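Local coordinates for transcriptional regulator (Corynebacterium diphtheriae, PDB 3LMM), which probably acts as a DNA-binding transcriptional regulator that combines an AlbA-type Schlafen domain, a domain related to the RecG C-terminal family and helix-turn-helix-type domains, at residues Ala188-Asp200 / Glu261-Gln273. Residues are numbered along the deposited sequence; the frame is centred on the assembly and turned at random.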
ATOM      1  N   ALA A 188     -22.234  11.270 -16.068  1.00 21.41           N
ATOM      2  CA  ALA A 188     -20.800  11.509 -15.976  1.00 22.79           C
ATOM      3  C   ALA A 188     -20.429  12.820 -16.660  1.00 33.15           C
ATOM      4  O   ALA A 188     -20.686  13.002 -17.855  1.00 40.37           O
ATOM      5  CB  ALA A 188     -20.048  10.367 -16.618  1.00 24.94           C
ATOM      6  N   ARG A 189     -19.807  13.728 -15.915  1.00 31.62           N
ATOM      7  CA  ARG A 189     -19.430  15.022 -16.472  1.00 35.43           C
ATOM      8  C   ARG A 189     -18.229  14.894 -17.393  1.00 36.60           C
ATOM      9  O   ARG A 189     -17.260  14.205 -17.075  1.00 38.34           O
ATOM     10  CB  ARG A 189     -19.109  16.006 -15.344  1.00 37.16           C
ATOM     11  CG  ARG A 189     -19.861  15.712 -14.055  1.00 41.48           C
ATOM     12  CD  ARG A 189     -19.727  16.834 -13.054  1.00 28.09           C
ATOM     13  NE  ARG A 189     -20.556  17.967 -13.421  1.00 22.29           N
ATOM     14  CZ  ARG A 189     -20.110  19.212 -13.507  1.00 25.89           C
ATOM     15  NH1 ARG A 189     -20.938  20.198 -13.843  1.00 23.83           N
ATOM     16  NH2 ARG A 189     -18.829  19.471 -13.270  1.00 21.64           N
ATOM     17  N   PRO A 190     -18.280  15.552 -18.557  1.00 35.03           N
ATOM     18  CA  PRO A 190     -17.161  15.484 -19.499  1.00 33.24           C
ATOM     19  C   PRO A 190     -15.863  16.006 -18.891  1.00 28.42           C
ATOM     20  O   PRO A 190     -14.779  15.527 -19.210  1.00 25.41           O
ATOM     21  CB  PRO A 190     -17.646  16.340 -20.665  1.00 34.52           C
ATOM     22  CG  PRO A 190     -18.594  17.312 -19.994  1.00 32.83           C
ATOM     23  CD  PRO A 190     -19.357  16.408 -19.080  1.00 25.00           C
ATOM     24  N   ALA A 191     -15.993  16.988 -18.008  1.00 21.29           N
ATOM     25  CA  ALA A 191     -14.844  17.583 -17.347  1.00 25.60           C
ATOM     26  C   ALA A 191     -14.106  16.551 -16.503  1.00 31.18           C
ATOM     27  O   ALA A 191     -12.868  16.524 -16.455  1.00 31.37           O
ATOM     28  CB  ALA A 191     -15.291  18.734 -16.464  1.00 23.95           C
ATOM     29  N   ALA A 192     -14.879  15.709 -15.826  1.00 28.60           N
ATOM     30  CA  ALA A 192     -14.325  14.668 -14.970  1.00 21.58           C
ATOM     31  C   ALA A 192     -13.641  13.622 -15.839  1.00 21.27           C
ATOM     32  O   ALA A 192     -12.549  13.153 -15.516  1.00 13.24           O
ATOM     33  CB  ALA A 192     -15.431  14.028 -14.162  1.00 17.77           C
ATOM     34  N   LEU A 193     -14.295  13.262 -16.938  1.00 11.02           N
ATOM     35  CA  LEU A 193     -13.740  12.278 -17.836  1.00  8.25           C
ATOM     36  C   LEU A 193     -12.477  12.816 -18.458  1.00 14.66           C
ATOM     37  O   LEU A 193     -11.487  12.096 -18.622  1.00  8.29           O
ATOM     38  CB  LEU A 193     -14.741  11.936 -18.926  1.00  4.51           C
ATOM     39  CG  LEU A 193     -15.805  10.962 -18.449  1.00  8.85           C
ATOM     40  CD1 LEU A 193     -16.979  10.974 -19.391  1.00 15.18           C
ATOM     41  CD2 LEU A 193     -15.205   9.576 -18.336  1.00 12.80           C
ATOM     42  N   ALA A 194     -12.510  14.094 -18.816  1.00 15.99           N
ATOM     43  CA  ALA A 194     -11.349  14.727 -19.432  1.00 20.93           C
ATOM     44  C   ALA A 194     -10.148  14.619 -18.488  1.00 22.86           C
ATOM     45  O   ALA A 194      -9.028  14.332 -18.921  1.00 21.08           O
ATOM     46  CB  ALA A 194     -11.657  16.176 -19.730  1.00 14.59           C
ATOM     47  N   LEU A 195     -10.412  14.846 -17.203  1.00 19.29           N
ATOM     48  CA  LEU A 195      -9.404  14.783 -16.162  1.00 12.21           C
ATOM     49  C   LEU A 195      -8.770  13.419 -16.073  1.00 13.99           C
ATOM     50  O   LEU A 195      -7.555  13.301 -15.954  1.00 19.63           O
ATOM     51  CB  LEU A 195     -10.039  15.105 -14.822  1.00  9.37           C
ATOM     52  CG  LEU A 195      -9.940  16.552 -14.403  1.00  3.99           C
ATOM     53  CD1 LEU A 195     -10.789  16.805 -13.177  1.00  1.00           C
ATOM     54  CD2 LEU A 195      -8.486  16.859 -14.138  1.00  7.76           C
ATOM     55  N   ALA A 196      -9.609  12.391 -16.102  1.00 16.08           N
ATOM     56  CA  ALA A 196      -9.132  11.023 -16.007  1.00 15.37           C
ATOM     57  C   ALA A 196      -8.216  10.726 -17.173  1.00 18.67           C
ATOM     58  O   ALA A 196      -7.211  10.039 -17.011  1.00 26.40           O
ATOM     59  CB  ALA A 196     -10.299  10.074 -16.009  1.00  5.75           C
ATOM     60  N   ARG A 197      -8.563  11.264 -18.341  1.00 21.56           N
ATOM     61  CA  ARG A 197      -7.784  11.065 -19.560  1.00 29.34           C
ATOM     62  C   ARG A 197      -6.445  11.776 -19.536  1.00 33.68           C
ATOM     63  O   ARG A 197      -5.457  11.269 -20.070  1.00 33.88           O
ATOM     64  CB  ARG A 197      -8.550  11.563 -20.782  1.00 30.38           C
ATOM     65  CG  ARG A 197      -9.786  10.791 -21.100  1.00 25.61           C
ATOM     66  CD  ARG A 197     -10.582  11.468 -22.200  1.00 36.52           C
ATOM     67  NE  ARG A 197     -11.675  10.606 -22.624  1.00 29.29           N
ATOM     68  CZ  ARG A 197     -11.487   9.403 -23.152  1.00 29.26           C
ATOM     69  NH1 ARG A 197     -10.250   8.946 -23.325  1.00 19.40           N
ATOM     70  NH2 ARG A 197     -12.528   8.643 -23.466  1.00 26.35           N
ATOM     71  N   LYS A 198      -6.401  12.963 -18.945  1.00 34.43           N
ATOM     72  CA  LYS A 198      -5.139  13.668 -18.924  1.00 36.48           C
ATOM     73  C   LYS A 198      -4.240  13.107 -17.837  1.00 36.44           C
ATOM     74  O   LYS A 198      -3.047  13.384 -17.824  1.00 46.04           O
ATOM     75  CB  LYS A 198      -5.353  15.168 -18.733  1.00 32.00           C
ATOM     76  CG  LYS A 198      -5.695  15.562 -17.334  1.00 43.03           C
ATOM     77  CD  LYS A 198      -4.712  16.598 -16.818  1.00 43.70           C
ATOM     78  CE  LYS A 198      -4.761  17.880 -17.621  1.00 39.40           C
ATOM     79  NZ  LYS A 198      -3.948  18.914 -16.943  1.00 44.61           N
ATOM     80  N   TRP A 199      -4.802  12.302 -16.937  1.00 36.10           N
ATOM     81  CA  TRP A 199      -3.999  11.704 -15.869  1.00 40.10           C
ATOM     82  C   TRP A 199      -3.494  10.302 -16.204  1.00 44.49           C
ATOM     83  O   TRP A 199      -2.589   9.792 -15.540  1.00 44.90           O
ATOM     84  CB  TRP A 199      -4.775  11.652 -14.550  1.00 46.61           C
ATOM     85  CG  TRP A 199      -4.872  12.975 -13.835  1.00 47.98           C
ATOM     86  CD1 TRP A 199      -3.944  13.977 -13.825  1.00 40.84           C
ATOM     87  CD2 TRP A 199      -5.950  13.421 -13.005  1.00 44.16           C
ATOM     88  NE1 TRP A 199      -4.380  15.016 -13.044  1.00 38.31           N
ATOM     89  CE2 TRP A 199      -5.609  14.701 -12.528  1.00 41.04           C
ATOM     90  CE3 TRP A 199      -7.173  12.859 -12.616  1.00 41.11           C
ATOM     91  CZ2 TRP A 199      -6.449  15.433 -11.682  1.00 46.13           C
ATOM     92  CZ3 TRP A 199      -8.007  13.585 -11.776  1.00 36.65           C
ATOM     93  CH2 TRP A 199      -7.640  14.858 -11.319  1.00 41.26           C
ATOM     94  N   ASP A 200      -4.087   9.678 -17.221  1.00 44.45           N
ATOM     95  CA  ASP A 200      -3.678   8.342 -17.657  1.00 44.11           C
ATOM     96  C   ASP A 200      -3.822   8.235 -19.168  1.00 47.85           C
ATOM     97  O   ASP A 200      -4.924   8.074 -19.691  1.00 45.59           O
ATOM     98  CB  ASP A 200      -4.528   7.260 -16.999  1.00 45.37           C
ATOM     99  CG  ASP A 200      -3.979   5.860 -17.238  1.00 48.10           C
ATOM    100  OD1 ASP A 200      -3.064   5.713 -18.082  1.00 39.71           O
ATOM    101  OD2 ASP A 200      -4.462   4.910 -16.578  1.00 42.80           O
ATOM    102  N   GLU A 261     -21.182  21.524  -7.672  1.00 30.23           N
ATOM    103  CA  GLU A 261     -21.645  20.805  -8.852  1.00 26.43           C
ATOM    104  C   GLU A 261     -20.517  20.007  -9.482  1.00 27.27           C
ATOM    105  O   GLU A 261     -20.713  19.360 -10.504  1.00 29.37           O
ATOM    106  CB  GLU A 261     -22.214  21.769  -9.892  1.00 36.05           C
ATOM    107  CG  GLU A 261     -22.819  23.034  -9.317  1.00 54.29           C
ATOM    108  CD  GLU A 261     -21.771  24.107  -9.115  1.00 65.66           C
ATOM    109  OE1 GLU A 261     -21.030  24.396 -10.089  1.00 74.22           O
ATOM    110  OE2 GLU A 261     -21.703  24.677  -8.001  1.00 67.48           O
ATOM    111  N   LYS A 262     -19.334  20.056  -8.881  1.00 28.58           N
ATOM    112  CA  LYS A 262     -18.195  19.321  -9.416  1.00 25.81           C
ATOM    113  C   LYS A 262     -18.052  17.952  -8.763  1.00 29.02           C
ATOM    114  O   LYS A 262     -18.385  17.762  -7.594  1.00 27.47           O
ATOM    115  CB  LYS A 262     -16.896  20.114  -9.218  1.00 27.45           C
ATOM    116  CG  LYS A 262     -16.904  21.495  -9.868  1.00 48.58           C
ATOM    117  CD  LYS A 262     -15.510  22.144  -9.930  1.00 53.27           C
ATOM    118  CE  LYS A 262     -15.537  23.429 -10.772  1.00 57.56           C
ATOM    119  NZ  LYS A 262     -14.184  23.964 -11.118  1.00 61.70           N
ATOM    120  N   SER A 263     -17.567  16.997  -9.546  1.00 31.86           N
ATOM    121  CA  SER A 263     -17.345  15.641  -9.078  1.00 25.47           C
ATOM    122  C   SER A 263     -16.108  15.663  -8.178  1.00 27.55           C
ATOM    123  O   SER A 263     -15.395  16.668  -8.129  1.00 22.99           O
ATOM    124  CB  SER A 263     -17.109  14.723 -10.272  1.00 23.85           C
ATOM    125  OG  SER A 263     -16.026  15.181 -11.055  1.00 22.37           O
ATOM    126  N   CYS A 264     -15.848  14.569  -7.468  1.00 21.28           N
ATOM    127  CA  CYS A 264     -14.689  14.519  -6.584  1.00 21.30           C
ATOM    128  C   CYS A 264     -13.398  14.716  -7.356  1.00 22.35           C
ATOM    129  O   CYS A 264     -12.489  15.386  -6.880  1.00 25.68           O
ATOM    130  CB  CYS A 264     -14.629  13.187  -5.843  1.00 28.38           C
ATOM    131  SG  CYS A 264     -15.724  13.079  -4.408  1.00 32.51           S
ATOM    132  N   LEU A 265     -13.315  14.123  -8.542  1.00 16.25           N
ATOM    133  CA  LEU A 265     -12.119  14.259  -9.358  1.00 15.41           C
ATOM    134  C   LEU A 265     -11.895  15.732  -9.687  1.00 24.12           C
ATOM    135  O   LEU A 265     -10.761  16.230  -9.667  1.00 27.19           O
ATOM    136  CB  LEU A 265     -12.260  13.472 -10.656  1.00  7.65           C
ATOM    137  CG  LEU A 265     -12.321  11.960 -10.520  1.00 18.26           C
ATOM    138  CD1 LEU A 265     -12.603  11.350 -11.881  1.00 14.95           C
ATOM    139  CD2 LEU A 265     -11.024  11.428  -9.945  1.00  5.69           C
ATOM    140  N   GLU A 266     -12.987  16.422 -10.004  1.00 23.71           N
ATOM    141  CA  GLU A 266     -12.921  17.833 -10.330  1.00 20.61           C
ATOM    142  C   GLU A 266     -12.546  18.594  -9.073  1.00 23.52           C
ATOM    143  O   GLU A 266     -11.669  19.464  -9.092  1.00 19.73           O
ATOM    144  CB  GLU A 266     -14.267  18.308 -10.858  1.00 16.96           C
ATOM    145  CG  GLU A 266     -14.542  17.824 -12.259  1.00 26.05           C
ATOM    146  CD  GLU A 266     -15.945  18.134 -12.717  1.00 38.89           C
ATOM    147  OE1 GLU A 266     -16.889  17.432 -12.283  1.00 42.92           O
ATOM    148  OE2 GLU A 266     -16.111  19.087 -13.510  1.00 42.55           O
ATOM    149  N   GLN A 267     -13.201  18.256  -7.971  1.00 20.00           N
ATOM    150  CA  GLN A 267     -12.895  18.924  -6.729  1.00 14.08           C
ATOM    151  C   GLN A 267     -11.477  18.625  -6.290  1.00 11.79           C
ATOM    152  O   GLN A 267     -10.778  19.514  -5.814  1.00 13.96           O
ATOM    153  CB  GLN A 267     -13.907  18.533  -5.656  1.00 21.87           C
ATOM    154  CG  GLN A 267     -15.217  19.287  -5.795  1.00 19.38           C
ATOM    155  CD  GLN A 267     -16.187  18.968  -4.679  1.00 27.57           C
ATOM    156  OE1 GLN A 267     -15.855  19.073  -3.494  1.00 26.76           O
ATOM    157  NE2 GLN A 267     -17.405  18.586  -5.051  1.00 18.64           N
ATOM    158  N   LEU A 268     -11.030  17.388  -6.461  1.00 11.94           N
ATOM    159  CA  LEU A 268      -9.660  17.054  -6.067  1.00 15.88           C
ATOM    160  C   LEU A 268      -8.686  17.924  -6.858  1.00 17.00           C
ATOM    161  O   LEU A 268      -7.811  18.578  -6.289  1.00 13.17           O
ATOM    162  CB  LEU A 268      -9.345  15.591  -6.355  1.00 14.04           C
ATOM    163  CG  LEU A 268      -7.862  15.269  -6.173  1.00 19.78           C
ATOM    164  CD1 LEU A 268      -7.570  14.851  -4.731  1.00 16.95           C
ATOM    165  CD2 LEU A 268      -7.489  14.147  -7.134  1.00 26.60           C
ATOM    166  N   ASP A 269      -8.853  17.921  -8.178  1.00 16.83           N
ATOM    167  CA  ASP A 269      -8.003  18.715  -9.031  1.00 19.89           C
ATOM    168  C   ASP A 269      -8.013  20.179  -8.595  1.00 17.63           C
ATOM    169  O   ASP A 269      -6.961  20.781  -8.391  1.00 15.25           O
ATOM    170  CB  ASP A 269      -8.456  18.615 -10.485  1.00 17.49           C
ATOM    171  CG  ASP A 269      -7.637  19.499 -11.399  1.00 30.98           C
ATOM    172  OD1 ASP A 269      -6.394  19.310 -11.428  1.00 31.62           O
ATOM    173  OD2 ASP A 269      -8.225  20.373 -12.081  1.00 21.81           O
ATOM    174  N   TYR A 270      -9.203  20.747  -8.450  1.00 16.60           N
ATOM    175  CA  TYR A 270      -9.337  22.139  -8.063  1.00 14.52           C
ATOM    176  C   TYR A 270      -8.511  22.449  -6.821  1.00 18.12           C
ATOM    177  O   TYR A 270      -7.889  23.504  -6.742  1.00 23.45           O
ATOM    178  CB  TYR A 270     -10.802  22.466  -7.808  1.00 17.15           C
ATOM    179  CG  TYR A 270     -11.111  23.944  -7.756  1.00 24.44           C
ATOM    180  CD1 TYR A 270     -11.136  24.716  -8.916  1.00 27.78           C
ATOM    181  CD2 TYR A 270     -11.403  24.568  -6.546  1.00 29.99           C
ATOM    182  CE1 TYR A 270     -11.450  26.077  -8.869  1.00 34.43           C
ATOM    183  CE2 TYR A 270     -11.715  25.925  -6.490  1.00 34.12           C
ATOM    184  CZ  TYR A 270     -11.738  26.671  -7.653  1.00 31.08           C
ATOM    185  OH  TYR A 270     -12.053  28.009  -7.583  1.00 33.85           O
ATOM    186  N   LEU A 271      -8.499  21.537  -5.852  1.00 20.25           N
ATOM    187  CA  LEU A 271      -7.726  21.749  -4.632  1.00 22.34           C
ATOM    188  C   LEU A 271      -6.227  21.634  -4.929  1.00 29.89           C
ATOM    189  O   LEU A 271      -5.440  22.488  -4.519  1.00 24.90           O
ATOM    190  CB  LEU A 271      -8.132  20.727  -3.573  1.00 21.62           C
ATOM    191  CG  LEU A 271      -8.509  21.334  -2.223  1.00 24.10           C
ATOM    192  CD1 LEU A 271      -7.316  22.049  -1.654  1.00 24.16           C
ATOM    193  CD2 LEU A 271      -9.683  22.295  -2.397  1.00 26.12           C
ATOM    194  N   GLU A 272      -5.843  20.574  -5.641  1.00 30.36           N
ATOM    195  CA  GLU A 272      -4.447  20.361  -6.018  1.00 30.32           C
ATOM    196  C   GLU A 272      -3.896  21.583  -6.752  1.00 26.81           C
ATOM    197  O   GLU A 272      -2.790  22.037  -6.476  1.00 24.27           O
ATOM    198  CB  GLU A 272      -4.318  19.131  -6.924  1.00 33.41           C
ATOM    199  CG  GLU A 272      -4.537  17.795  -6.223  1.00 45.64           C
ATOM    200  CD  GLU A 272      -4.323  16.596  -7.146  1.00 48.35           C
ATOM    201  OE1 GLU A 272      -4.992  16.525  -8.202  1.00 47.55           O
ATOM    202  OE2 GLU A 272      -3.492  15.720  -6.813  1.00 51.48           O
ATOM    203  N   GLN A 273      -4.676  22.100  -7.695  1.00 22.97           N
ATOM    204  CA  GLN A 273      -4.296  23.269  -8.474  1.00 23.97           C
ATOM    205  C   GLN A 273      -3.918  24.426  -7.572  1.00 24.20           C
ATOM    206  O   GLN A 273      -2.791  24.919  -7.607  1.00 26.83           O
ATOM    207  CB  GLN A 273      -5.459  23.726  -9.348  1.00 34.26           C
ATOM    208  CG  GLN A 273      -5.790  22.834 -10.514  1.00 48.15           C
ATOM    209  CD  GLN A 273      -4.746  22.927 -11.592  1.00 59.64           C
ATOM    210  OE1 GLN A 273      -3.935  22.017 -11.770  1.00 70.61           O
ATOM    211  NE2 GLN A 273      -4.751  24.039 -12.320  1.00 62.83           N
TER
HETATM  212  O   HOH W   1      -4.090  18.265 -13.413  1.00 27.91           O
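R189 and E266 join the N-terminal ends of helices 190-199 and 264-278 by a salt bridge, their side chains crossing at about a right angle. Guanidinium and carboxylate planes lie 31° apart. NH2 of R189 reaches both oxygens of E266, coming to 2.8 Å from OE2. Its hydrogen bond to OE1, 3.0 Å long, is nearly straight (171°) and meets the syn lone pair. The bend at chi3 turns the R189 guanidinium so that the carbonyl O of E261 sits over the centre of one face. OE1 of E266 is gripped twice more from its own segment, by S263 OG on the anti lone pair and by S263 N from above the carboxylate plane, which should hold the group's rotation. Further along, L195 lays CD1 over the backbone between L265 O and E266 CA, and CD2 on D269. W199, a knob among L265, L268, D269 and E272, presents its ring edge to the carbonyl O of L265, 3.8 Å from CH2, while a water links its NE1 to D269 OD1. F232 of helix 226-232 packs on A192 and L265. The axes of 190-199 and 264-273 come within 8.9 Å and cross at 63°, the second helix opened by an S263–E266 capping box whose glutamate also serves an interhelical salt bridge.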